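Local structure of MCG133388, isoform CRA_f (Mus musculus, 4ZPO) at residues 7-12 against 58-63; 102-107 against 181-186; 107-112 against 124-129; 139-144 against 161-166. The protein is a potential calcium-dependent cell-adhesion protein, seen here as its three N-terminal cadherin domains, that may help establish and maintain specific neuronal connections in the brain. All blocks are in the same frame, centred on the assembly; numbering follows the deposited sequence.

Contact 1 (7-12 against 58-63); sequences VEESEP and SQKIDR. With CA (calcium ion), chain H; CA (calcium ion), chain G.
The side chain of Glu8 reaches from the loop after strand 2-7 over residues 61-63 and ends between two calcium ions. Its CB lies near CB of Arg63, and CG, anti to the backbone N (chi1 -178°), passes beside the carbonyl oxygen of Ile61. The extended chain then sets CD against Arg63 CB and spreads the carboxylate between the metals. Glu8 OE1 binds the calcium of chain G at 2.7 Å, whereas Glu8 OE2 binds that of chain H at 2.4 Å and also takes a weak hydrogen bond from the backbone N of Arg63. Asp62 OD1 ligates the chain H ion at 2.4 Å, the Asp62 carboxylate plane turned only 26° from that of Glu8 beside it, and Glu9 OE2 completes the trio at 2.7 Å, brought round by a bend at chi2 (-69°). Asp62 OD2 is hydrogen-bonded to Ser65 OG. The three oxygens lie close together as ligands of one ion, whose charge probably offsets their repulsion. Backbone contact fixes the spacing: Glu9 N donates to Ile61 O at 3.0 Å, nearly along the C=O axis. A type II turn from Val7 to Ser10 presents that N-H, and Ser10 OG closes it onto Val7 O. The extended Lys60 chain lies against Glu9, its CE 3.3 Å from Glu9 O, while Pro12 CB rests on Ser58 O. Glu64 and Asp99 complete the chain H site and, like Glu8, also serve the chain G site, with Asp96, Leu97 and Asp132. Such shared acidic ligands are the hallmark of the calcium-binding linker between successive cadherin domains.

Contact 2 (102-107 against 181-186); sequences PSFATP and LVLTAV. With MAN (alpha-D-mannopyranose), chain I.
Apolar packing carries most of this buried contact, in which the loop 102-107 lays two side chains against strand 178-187. Phe104 is the larger of them. Its CG stands anti to the carbonyl carbon (chi1 -77°), which sends the ring into the domain tip first. CZ of Phe104 meets the methyl CB of Ala185 at 3.8 Å, and CE1 lies 4.1 Å from CD2 of Leu183, whose side chain crosses that of the phenylalanine at about a right angle. The next inward-facing position of the strand is thus touched by the same ring. Nearer the calcium sites, Pro102 sets its CB 4.0 Å from Ala185 CB, so this one small methyl is shared by proline and phenylalanine.

Polar backbone atoms enter only as van der Waals neighbours. The carbonyl oxygen of Ala185 sits 3.5 Å from Pro102 CG, and that of Leu183 lies 3.8 Å from Phe104 CE2.

Sugar contacts fall to side chains that point away from the loop. Val186 CG1 approaches O6 of a mannose at 3.4 Å, and Thr184 CG2 comes within 3.8 Å of its C1; this sugar belongs to the O-linked glycosylation of the neighbouring strand 194-204. Pro102 also touches Asp130, a calcium ligand. Pro102 and Phe104 are the Pro and Phe of the cadherin linker sequence DxNDNxPxF, leading from the calcium linker into the second domain.

Contact 3 (107-112 against 124-129); sequences PDREMR and PLDSAQ
Within the second cadherin domain, the opening strand of one sheet of the beta sandwich is joined here to the segment that leaves strand 122-124 and heads for strand 138-143. The backbones stay well apart, 8.5 Å between CA of Arg109 and CA of Asp126, and side chains from strand 108-114 span the gap. Arg109 does so with a polar tip. Its CG is anti to the backbone N (chi1 168°), and a bend at chi2 (79°) turns the remainder of the chain towards Pro124. NH1 of Arg109 gives a weak hydrogen bond of 3.4 Å to the carbonyl oxygen of Pro124, which lies at the edge of the guanidinium. Leu125 CA sits in that same plane, 3.9 Å from Arg109 NH1. Asp126 contributes charge rather than a bond: its OD1 lies 4.0 Å from Arg109 NH1 but well out of the guanidinium plane, where no N-H is aimed, and its OD2 is 3.9 Å from Arg109 CD. The two flat groups are inclined by 26°, and the carboxylate would probably still help to stabilise the positive charge.

Met111, two residues on, supplies the apolar part. Its extended chain brings CE to 3.3 Å from the same Pro124 O and to 3.6 Å from CD2 of Leu125, the two side chains crossing at about a right angle. Leu125 itself runs into the core between the sheets, touching Pro163 and Leu165 of strand 160-167, Leu183 of strand 178-187 and Ile199 of strand 194-204, while the backbone of Met111 pairs with strand 194-204.

Contact 4 (139-144 against 161-166); sequences SFYTLS and LFPELV
At Ser139, near the start of strand 138-143, the backbone makes the contact: its carbonyl oxygen lies 3.2 Å from CD1 of Leu161, while the side chain points away. Phe140 also turns its ring from residues 161-166, and with Ser139 it faces Val186 in a classic beta bulge. At Tyr141 the side chain enters the interior, its CG anti to the carbonyl carbon (chi1 -69°). Pro163 covers one face of the phenol in a CH-pi contact, CG sitting 3.8 Å from the ring centroid and 10° off the normal. Leu161 meets the same ring at its edge, CB lying in plane and 3.8 Å from Tyr141 CE1, as the side chains slide past each other in opposite directions. The hydroxyl is held by the backbone N of Ala128. This is core packing between the two sheets of a cadherin beta sandwich; the axes of residues 139-143 and 161-166, one from each sheet, approach to 8.3 Å and run nearly parallel, 12° apart. Beyond Thr142, which faces the other way and pairs with Thr184, Leu143 returns inward. There its CD2 touches CD2 of Leu165 at 3.7 Å, the chains crossing at about a right angle.

How the contacts relate
Contact 1 comes first along the chain, in the N-terminal domain, and its centre lies 28 to 34 Å from the others. Contacts 2, 3 and 4 cluster in the second domain, with centres 7 to 10 Å apart. Contacts 3 and 4 follow one another inside the loop closed by contact 2, and contacts 2 and 3 share Pro107. Strands 178-187 and 138-143, neighbours in one sheet, tie contact 2 to contact 4. A probable hydrogen bond between Ser127 OG and Leu161 O links contacts 3 and 4, and Ala185 packs on Ala128 and Tyr141. Contacts 2 to 4 thus belong to one domain core, and that domain also supplies Asp132 to a calcium site beside contact 1.

Contact 1 (7-12 against 58-63)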
# COMPACT_ATOMS: atom_id res chain seq x y z
N VAL A 7 24.77 20.77 -19.75
CA VAL A 7 23.73 19.81 -19.43
C VAL A 7 24.33 18.53 -18.86
O VAL A 7 25.32 18.02 -19.38
CB VAL A 7 22.87 19.47 -20.67
CG1 VAL A 7 21.78 18.48 -20.31
CG2 VAL A 7 22.27 20.74 -21.26
N GLU A 8 23.74 18.04 -17.78
CA GLU A 8 24.13 16.78 -17.17
C GLU A 8 24.07 15.63 -18.18
O GLU A 8 23.26 15.66 -19.11
CB GLU A 8 23.24 16.48 -15.96
CG GLU A 8 23.57 15.22 -15.20
CD GLU A 8 22.37 14.66 -14.45
OE1 GLU A 8 21.32 15.33 -14.43
OE2 GLU A 8 22.48 13.55 -13.89
N GLU A 9 24.93 14.63 -17.99
CA GLU A 9 24.95 13.42 -18.81
C GLU A 9 25.31 13.69 -20.27
O GLU A 9 25.06 12.86 -21.15
CB GLU A 9 23.60 12.69 -18.75
CG GLU A 9 23.08 12.44 -17.35
CD GLU A 9 23.90 11.42 -16.58
OE1 GLU A 9 24.68 10.68 -17.22
OE2 GLU A 9 23.76 11.36 -15.34
N SER A 10 25.89 14.85 -20.54
CA SER A 10 26.32 15.19 -21.89
C SER A 10 27.57 14.39 -22.26
O SER A 10 28.41 14.11 -21.40
CB SER A 10 26.58 16.69 -22.03
OG SER A 10 27.53 17.12 -21.07
N GLU A 11 27.68 14.02 -23.53
CA GLU A 11 28.81 13.22 -24.00
C GLU A 11 30.13 13.98 -23.92
O GLU A 11 30.17 15.20 -24.09
CB GLU A 11 28.56 12.77 -25.44
CG GLU A 11 27.48 11.70 -25.58
CD GLU A 11 27.88 10.39 -24.93
OE1 GLU A 11 29.07 10.03 -25.01
OE2 GLU A 11 27.00 9.73 -24.33
N PRO A 12 31.22 13.25 -23.63
CA PRO A 12 32.57 13.82 -23.59
C PRO A 12 32.93 14.52 -24.90
O PRO A 12 32.81 13.93 -25.97
CB PRO A 12 33.46 12.60 -23.36
CG PRO A 12 32.59 11.63 -22.65
CD PRO A 12 31.22 11.83 -23.24
N SER A 58 35.31 16.46 -20.15
CA SER A 58 36.29 15.38 -20.23
C SER A 58 35.64 14.02 -19.97
O SER A 58 35.84 13.07 -20.73
CB SER A 58 37.43 15.61 -19.25
OG SER A 58 38.29 14.49 -19.19
N GLN A 59 34.87 13.94 -18.90
CA GLN A 59 34.18 12.71 -18.54
C GLN A 59 32.70 13.00 -18.28
O GLN A 59 32.35 14.09 -17.83
CB GLN A 59 34.82 12.07 -17.30
CG GLN A 59 34.29 10.69 -16.96
CD GLN A 59 34.82 10.17 -15.64
OE1 GLN A 59 35.67 10.79 -15.01
NE2 GLN A 59 34.31 9.02 -15.21
N LYS A 60 31.85 12.03 -18.58
CA LYS A 60 30.41 12.17 -18.39
C LYS A 60 30.08 12.55 -16.95
O LYS A 60 30.51 11.89 -16.01
CB LYS A 60 29.69 10.88 -18.78
CG LYS A 60 28.22 11.05 -19.12
CD LYS A 60 27.64 9.78 -19.71
CE LYS A 60 26.18 9.95 -20.09
NZ LYS A 60 25.60 8.70 -20.65
N ILE A 61 29.32 13.63 -16.79
CA ILE A 61 29.04 14.19 -15.47
C ILE A 61 27.66 13.80 -14.95
O ILE A 61 26.66 13.99 -15.62
CB ILE A 61 29.15 15.73 -15.48
CG1 ILE A 61 30.57 16.16 -15.85
CG2 ILE A 61 28.74 16.31 -14.13
CD1 ILE A 61 30.74 17.66 -15.98
N ASP A 62 27.63 13.26 -13.73
CA ASP A 62 26.37 12.93 -13.08
C ASP A 62 26.06 13.96 -12.00
O ASP A 62 26.76 14.03 -10.99
CB ASP A 62 26.43 11.52 -12.48
CG ASP A 62 25.09 11.06 -11.93
OD1 ASP A 62 24.05 11.53 -12.45
OD2 ASP A 62 25.08 10.23 -11.00
N ARG A 63 25.02 14.75 -12.22
CA ARG A 63 24.67 15.83 -11.30
C ARG A 63 24.24 15.31 -9.94
O ARG A 63 24.46 15.96 -8.91
CB ARG A 63 23.57 16.70 -11.89
CG ARG A 63 23.37 18.02 -11.16
CD ARG A 63 21.90 18.42 -11.13
NE ARG A 63 21.10 17.43 -10.41
CZ ARG A 63 20.89 17.45 -9.10
NH1 ARG A 63 20.15 16.51 -8.53
NH2 ARG A 63 21.43 18.41 -8.35
CA CA H . 21.85 11.27 -13.39
CA CA G . 19.35 14.38 -12.91

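Contact 2 (102-107 against 181-186)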
# COMPACT_ATOMS: atom_id res chain seq x y z
N PRO A 102 11.18 7.75 -9.89
CA PRO A 102 10.71 7.59 -8.51
C PRO A 102 10.92 6.19 -7.96
O PRO A 102 10.55 5.21 -8.60
CB PRO A 102 9.22 7.92 -8.62
CG PRO A 102 9.16 8.90 -9.73
CD PRO A 102 10.20 8.46 -10.73
N SER A 103 11.52 6.11 -6.77
CA SER A 103 11.91 4.82 -6.20
C SER A 103 11.27 4.56 -4.85
O SER A 103 11.21 5.44 -3.99
CB SER A 103 13.44 4.76 -6.07
OG SER A 103 13.85 3.53 -5.50
N PHE A 104 10.79 3.34 -4.66
CA PHE A 104 10.26 2.91 -3.37
C PHE A 104 11.26 1.99 -2.67
O PHE A 104 12.05 1.31 -3.33
CB PHE A 104 8.92 2.19 -3.53
CG PHE A 104 7.76 3.12 -3.78
CD1 PHE A 104 7.18 3.82 -2.74
CD2 PHE A 104 7.26 3.29 -5.06
CE1 PHE A 104 6.12 4.68 -2.96
CE2 PHE A 104 6.20 4.14 -5.29
CZ PHE A 104 5.63 4.84 -4.24
N ALA A 105 11.23 1.99 -1.34
CA ALA A 105 12.12 1.15 -0.56
C ALA A 105 11.85 -0.32 -0.82
O ALA A 105 12.77 -1.13 -0.91
CB ALA A 105 11.98 1.46 0.92
N THR A 106 10.57 -0.66 -0.94
CA THR A 106 10.16 -2.04 -1.21
C THR A 106 9.11 -2.08 -2.32
O THR A 106 8.19 -1.26 -2.35
CB THR A 106 9.60 -2.71 0.06
OG1 THR A 106 8.93 -3.93 -0.29
CG2 THR A 106 8.62 -1.79 0.78
N PRO A 107 9.25 -3.04 -3.24
CA PRO A 107 8.33 -3.18 -4.38
C PRO A 107 6.92 -3.58 -3.96
O PRO A 107 5.97 -3.31 -4.69
CB PRO A 107 8.98 -4.29 -5.22
CG PRO A 107 9.80 -5.07 -4.25
CD PRO A 107 10.32 -4.06 -3.27
N LEU A 181 -3.91 -2.94 -4.25
CA LEU A 181 -3.86 -1.58 -4.75
C LEU A 181 -2.47 -1.24 -5.26
O LEU A 181 -1.47 -1.78 -4.78
CB LEU A 181 -4.28 -0.59 -3.66
CG LEU A 181 -5.62 -0.88 -2.97
CD1 LEU A 181 -5.95 0.20 -1.96
CD2 LEU A 181 -6.74 -1.03 -3.99
N VAL A 182 -2.40 -0.33 -6.24
CA VAL A 182 -1.12 0.07 -6.81
C VAL A 182 -0.84 1.55 -6.54
O VAL A 182 -1.45 2.43 -7.14
CB VAL A 182 -1.08 -0.18 -8.33
CG1 VAL A 182 0.25 0.30 -8.90
CG2 VAL A 182 -1.29 -1.66 -8.62
N LEU A 183 0.10 1.80 -5.63
CA LEU A 183 0.52 3.17 -5.33
C LEU A 183 1.59 3.60 -6.32
O LEU A 183 2.70 3.06 -6.33
CB LEU A 183 1.05 3.28 -3.90
CG LEU A 183 1.56 4.66 -3.49
CD1 LEU A 183 0.47 5.70 -3.62
CD2 LEU A 183 2.12 4.63 -2.08
N THR A 184 1.25 4.58 -7.16
CA THR A 184 2.17 5.05 -8.19
C THR A 184 2.67 6.45 -7.88
O THR A 184 1.88 7.37 -7.65
CB THR A 184 1.50 5.04 -9.58
OG1 THR A 184 0.95 3.74 -9.84
CG2 THR A 184 2.51 5.39 -10.66
N ALA A 185 3.99 6.61 -7.88
CA ALA A 185 4.61 7.91 -7.64
C ALA A 185 5.12 8.50 -8.95
O ALA A 185 5.84 7.84 -9.69
CB ALA A 185 5.75 7.78 -6.65
N VAL A 186 4.76 9.75 -9.22
CA VAL A 186 5.12 10.40 -10.47
C VAL A 186 5.87 11.71 -10.22
O VAL A 186 5.52 12.47 -9.32
CB VAL A 186 3.87 10.70 -11.33
CG1 VAL A 186 4.26 11.11 -12.73
CG2 VAL A 186 2.96 9.48 -11.38
C1 MAN I . 4.04 5.62 -14.16
C2 MAN I . 4.19 4.51 -15.22
C3 MAN I . 4.75 5.11 -16.51
C4 MAN I . 3.94 6.33 -16.97
C5 MAN I . 3.88 7.36 -15.84
C6 MAN I . 3.01 8.55 -16.17
O2 MAN I . 2.91 3.97 -15.58
O3 MAN I . 4.82 4.14 -17.56
O4 MAN I . 4.55 6.92 -18.11
O5 MAN I . 3.34 6.75 -14.65
O6 MAN I . 2.64 9.19 -14.95

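Contact 3 (107-112 against 124-129)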
# COMPACT_ATOMS: atom_id res chain seq x y z
N PRO A 107 9.25 -3.04 -3.24
CA PRO A 107 8.33 -3.18 -4.38
C PRO A 107 6.92 -3.58 -3.96
O PRO A 107 5.97 -3.31 -4.69
CB PRO A 107 8.98 -4.29 -5.22
CG PRO A 107 9.80 -5.07 -4.25
CD PRO A 107 10.32 -4.06 -3.27
N ASP A 108 6.79 -4.21 -2.79
CA ASP A 108 5.48 -4.64 -2.31
C ASP A 108 5.27 -4.29 -0.84
O ASP A 108 6.21 -4.25 -0.05
CB ASP A 108 5.30 -6.14 -2.52
CG ASP A 108 6.57 -6.93 -2.23
OD1 ASP A 108 7.35 -6.50 -1.36
OD2 ASP A 108 6.78 -7.97 -2.89
N ARG A 109 4.01 -4.03 -0.48
CA ARG A 109 3.65 -3.64 0.88
C ARG A 109 2.42 -4.41 1.35
O ARG A 109 1.41 -4.47 0.65
CB ARG A 109 3.39 -2.13 0.95
CG ARG A 109 2.73 -1.67 2.23
CD ARG A 109 3.72 -1.57 3.38
NE ARG A 109 3.05 -1.31 4.65
CZ ARG A 109 2.67 -0.10 5.07
NH1 ARG A 109 2.87 0.96 4.30
NH2 ARG A 109 2.07 0.04 6.24
N GLU A 110 2.50 -4.99 2.55
CA GLU A 110 1.38 -5.73 3.11
C GLU A 110 0.72 -4.97 4.25
O GLU A 110 1.39 -4.39 5.10
CB GLU A 110 1.84 -7.11 3.60
CG GLU A 110 0.75 -7.91 4.30
CD GLU A 110 1.21 -9.30 4.69
OE1 GLU A 110 1.96 -9.92 3.91
OE2 GLU A 110 0.81 -9.78 5.78
N MET A 111 -0.61 -4.96 4.26
CA MET A 111 -1.38 -4.30 5.31
C MET A 111 -2.44 -5.21 5.91
O MET A 111 -3.34 -5.67 5.21
CB MET A 111 -2.03 -3.03 4.76
CG MET A 111 -1.12 -1.82 4.75
SD MET A 111 -1.99 -0.31 4.27
CE MET A 111 -0.87 0.93 4.91
N ARG A 112 -2.32 -5.46 7.21
CA ARG A 112 -3.31 -6.25 7.93
C ARG A 112 -4.33 -5.33 8.59
O ARG A 112 -4.11 -4.86 9.71
CB ARG A 112 -2.63 -7.14 8.97
CG ARG A 112 -1.53 -8.03 8.41
CD ARG A 112 -1.80 -9.49 8.69
NE ARG A 112 -0.71 -10.35 8.22
CZ ARG A 112 -0.71 -11.67 8.33
NH1 ARG A 112 -1.73 -12.30 8.88
NH2 ARG A 112 0.33 -12.37 7.87
N PRO A 124 -0.72 5.13 6.93
CA PRO A 124 0.47 5.72 6.31
C PRO A 124 1.10 4.80 5.26
O PRO A 124 1.01 3.58 5.37
CB PRO A 124 1.42 5.92 7.49
CG PRO A 124 0.98 4.92 8.50
CD PRO A 124 -0.51 4.83 8.36
N LEU A 125 1.72 5.40 4.25
CA LEU A 125 2.35 4.65 3.17
C LEU A 125 3.81 5.05 3.00
O LEU A 125 4.21 6.17 3.34
CB LEU A 125 1.60 4.86 1.86
CG LEU A 125 0.15 4.38 1.84
CD1 LEU A 125 -0.52 4.73 0.52
CD2 LEU A 125 0.09 2.88 2.08
N ASP A 126 4.62 4.12 2.48
CA ASP A 126 6.03 4.38 2.24
C ASP A 126 6.20 5.49 1.21
O ASP A 126 5.55 5.49 0.16
CB ASP A 126 6.74 3.11 1.76
CG ASP A 126 6.68 2.00 2.78
OD1 ASP A 126 6.65 2.30 4.00
OD2 ASP A 126 6.67 0.81 2.38
N SER A 127 7.07 6.45 1.51
CA SER A 127 7.31 7.58 0.62
C SER A 127 8.32 7.23 -0.47
O SER A 127 9.26 6.46 -0.24
CB SER A 127 7.80 8.79 1.42
OG SER A 127 8.04 9.90 0.56
N ALA A 128 8.12 7.79 -1.66
CA ALA A 128 9.00 7.54 -2.78
C ALA A 128 10.13 8.56 -2.83
O ALA A 128 10.05 9.62 -2.22
CB ALA A 128 8.23 7.54 -4.08
N GLN A 129 11.18 8.23 -3.58
CA GLN A 129 12.34 9.11 -3.70
C GLN A 129 12.69 9.38 -5.16
O GLN A 129 12.55 8.51 -6.01
CB GLN A 129 13.54 8.49 -2.99
CG GLN A 129 13.32 8.22 -1.51
CD GLN A 129 14.42 7.37 -0.92
OE1 GLN A 129 15.41 7.05 -1.59
NE2 GLN A 129 14.26 6.98 0.34

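Contact 4 (139-144 against 161-166)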
# COMPACT_ATOMS: atom_id res chain seq x y z
N SER A 139 6.34 14.47 -7.82
CA SER A 139 5.32 15.50 -7.93
C SER A 139 4.01 15.12 -7.25
O SER A 139 3.45 15.91 -6.49
CB SER A 139 5.05 15.83 -9.40
OG SER A 139 4.03 16.80 -9.53
N PHE A 140 3.53 13.91 -7.51
CA PHE A 140 2.25 13.47 -6.96
C PHE A 140 2.11 11.95 -6.94
O PHE A 140 2.90 11.23 -7.56
CB PHE A 140 1.09 14.08 -7.76
CG PHE A 140 1.03 13.63 -9.19
CD1 PHE A 140 1.81 14.24 -10.16
CD2 PHE A 140 0.18 12.60 -9.57
CE1 PHE A 140 1.75 13.83 -11.48
CE2 PHE A 140 0.12 12.18 -10.89
CZ PHE A 140 0.91 12.80 -11.85
N TYR A 141 1.11 11.47 -6.22
CA TYR A 141 0.83 10.04 -6.12
C TYR A 141 -0.56 9.70 -6.68
O TYR A 141 -1.46 10.54 -6.65
CB TYR A 141 0.92 9.56 -4.67
CG TYR A 141 2.32 9.57 -4.08
CD1 TYR A 141 2.86 10.73 -3.54
CD2 TYR A 141 3.08 8.41 -4.04
CE1 TYR A 141 4.13 10.74 -3.00
CE2 TYR A 141 4.35 8.41 -3.50
CZ TYR A 141 4.87 9.58 -2.98
OH TYR A 141 6.13 9.58 -2.43
N THR A 142 -0.71 8.48 -7.17
CA THR A 142 -2.02 7.99 -7.61
C THR A 142 -2.30 6.62 -7.03
O THR A 142 -1.38 5.82 -6.83
CB THR A 142 -2.12 7.91 -9.15
OG1 THR A 142 -1.14 6.99 -9.65
CG2 THR A 142 -1.90 9.27 -9.79
N LEU A 143 -3.57 6.35 -6.74
CA LEU A 143 -3.98 5.05 -6.24
C LEU A 143 -4.92 4.38 -7.24
O LEU A 143 -5.82 5.02 -7.78
CB LEU A 143 -4.67 5.18 -4.88
CG LEU A 143 -5.05 3.87 -4.18
CD1 LEU A 143 -3.81 3.14 -3.69
CD2 LEU A 143 -6.02 4.14 -3.04
N SER A 144 -4.69 3.09 -7.50
CA SER A 144 -5.50 2.35 -8.46
C SER A 144 -6.97 2.35 -8.05
O SER A 144 -7.29 2.20 -6.86
CB SER A 144 -5.00 0.91 -8.59
OG SER A 144 -5.08 0.22 -7.35
N LEU A 161 6.60 14.76 0.09
CA LEU A 161 5.24 14.24 0.15
C LEU A 161 5.15 12.93 0.93
O LEU A 161 6.00 12.05 0.80
CB LEU A 161 4.70 14.03 -1.27
CG LEU A 161 4.76 15.26 -2.18
CD1 LEU A 161 4.46 14.87 -3.61
CD2 LEU A 161 3.79 16.34 -1.70
N PHE A 162 4.10 12.83 1.75
CA PHE A 162 3.81 11.59 2.48
C PHE A 162 2.38 11.14 2.20
O PHE A 162 1.43 11.74 2.68
CB PHE A 162 4.03 11.78 3.98
CG PHE A 162 5.40 11.38 4.45
CD1 PHE A 162 6.45 12.27 4.41
CD2 PHE A 162 5.63 10.10 4.93
CE1 PHE A 162 7.71 11.90 4.84
CE2 PHE A 162 6.89 9.72 5.36
CZ PHE A 162 7.93 10.62 5.32
N PRO A 163 2.24 10.07 1.39
CA PRO A 163 0.93 9.53 1.03
C PRO A 163 0.35 8.62 2.11
O PRO A 163 1.11 8.00 2.86
CB PRO A 163 1.23 8.74 -0.24
CG PRO A 163 2.63 8.27 -0.05
CD PRO A 163 3.34 9.36 0.71
N GLU A 164 -0.97 8.55 2.19
CA GLU A 164 -1.64 7.69 3.16
C GLU A 164 -2.99 7.21 2.63
O GLU A 164 -3.63 7.90 1.83
CB GLU A 164 -1.82 8.42 4.49
CG GLU A 164 -2.67 9.68 4.40
CD GLU A 164 -2.82 10.38 5.73
OE1 GLU A 164 -2.26 9.88 6.74
OE2 GLU A 164 -3.49 11.43 5.78
N LEU A 165 -3.41 6.03 3.07
CA LEU A 165 -4.70 5.48 2.66
C LEU A 165 -5.82 5.99 3.56
O LEU A 165 -5.69 6.00 4.78
CB LEU A 165 -4.67 3.95 2.69
CG LEU A 165 -3.89 3.26 1.57
CD1 LEU A 165 -4.00 1.74 1.71
CD2 LEU A 165 -4.40 3.71 0.21
N VAL A 166 -6.92 6.41 2.95
CA VAL A 166 -8.10 6.83 3.69
C VAL A 166 -9.28 5.92 3.35
O VAL A 166 -9.73 5.87 2.21
CB VAL A 166 -8.47 8.29 3.39
CG1 VAL A 166 -9.74 8.68 4.14
CG2 VAL A 166 -7.33 9.22 3.76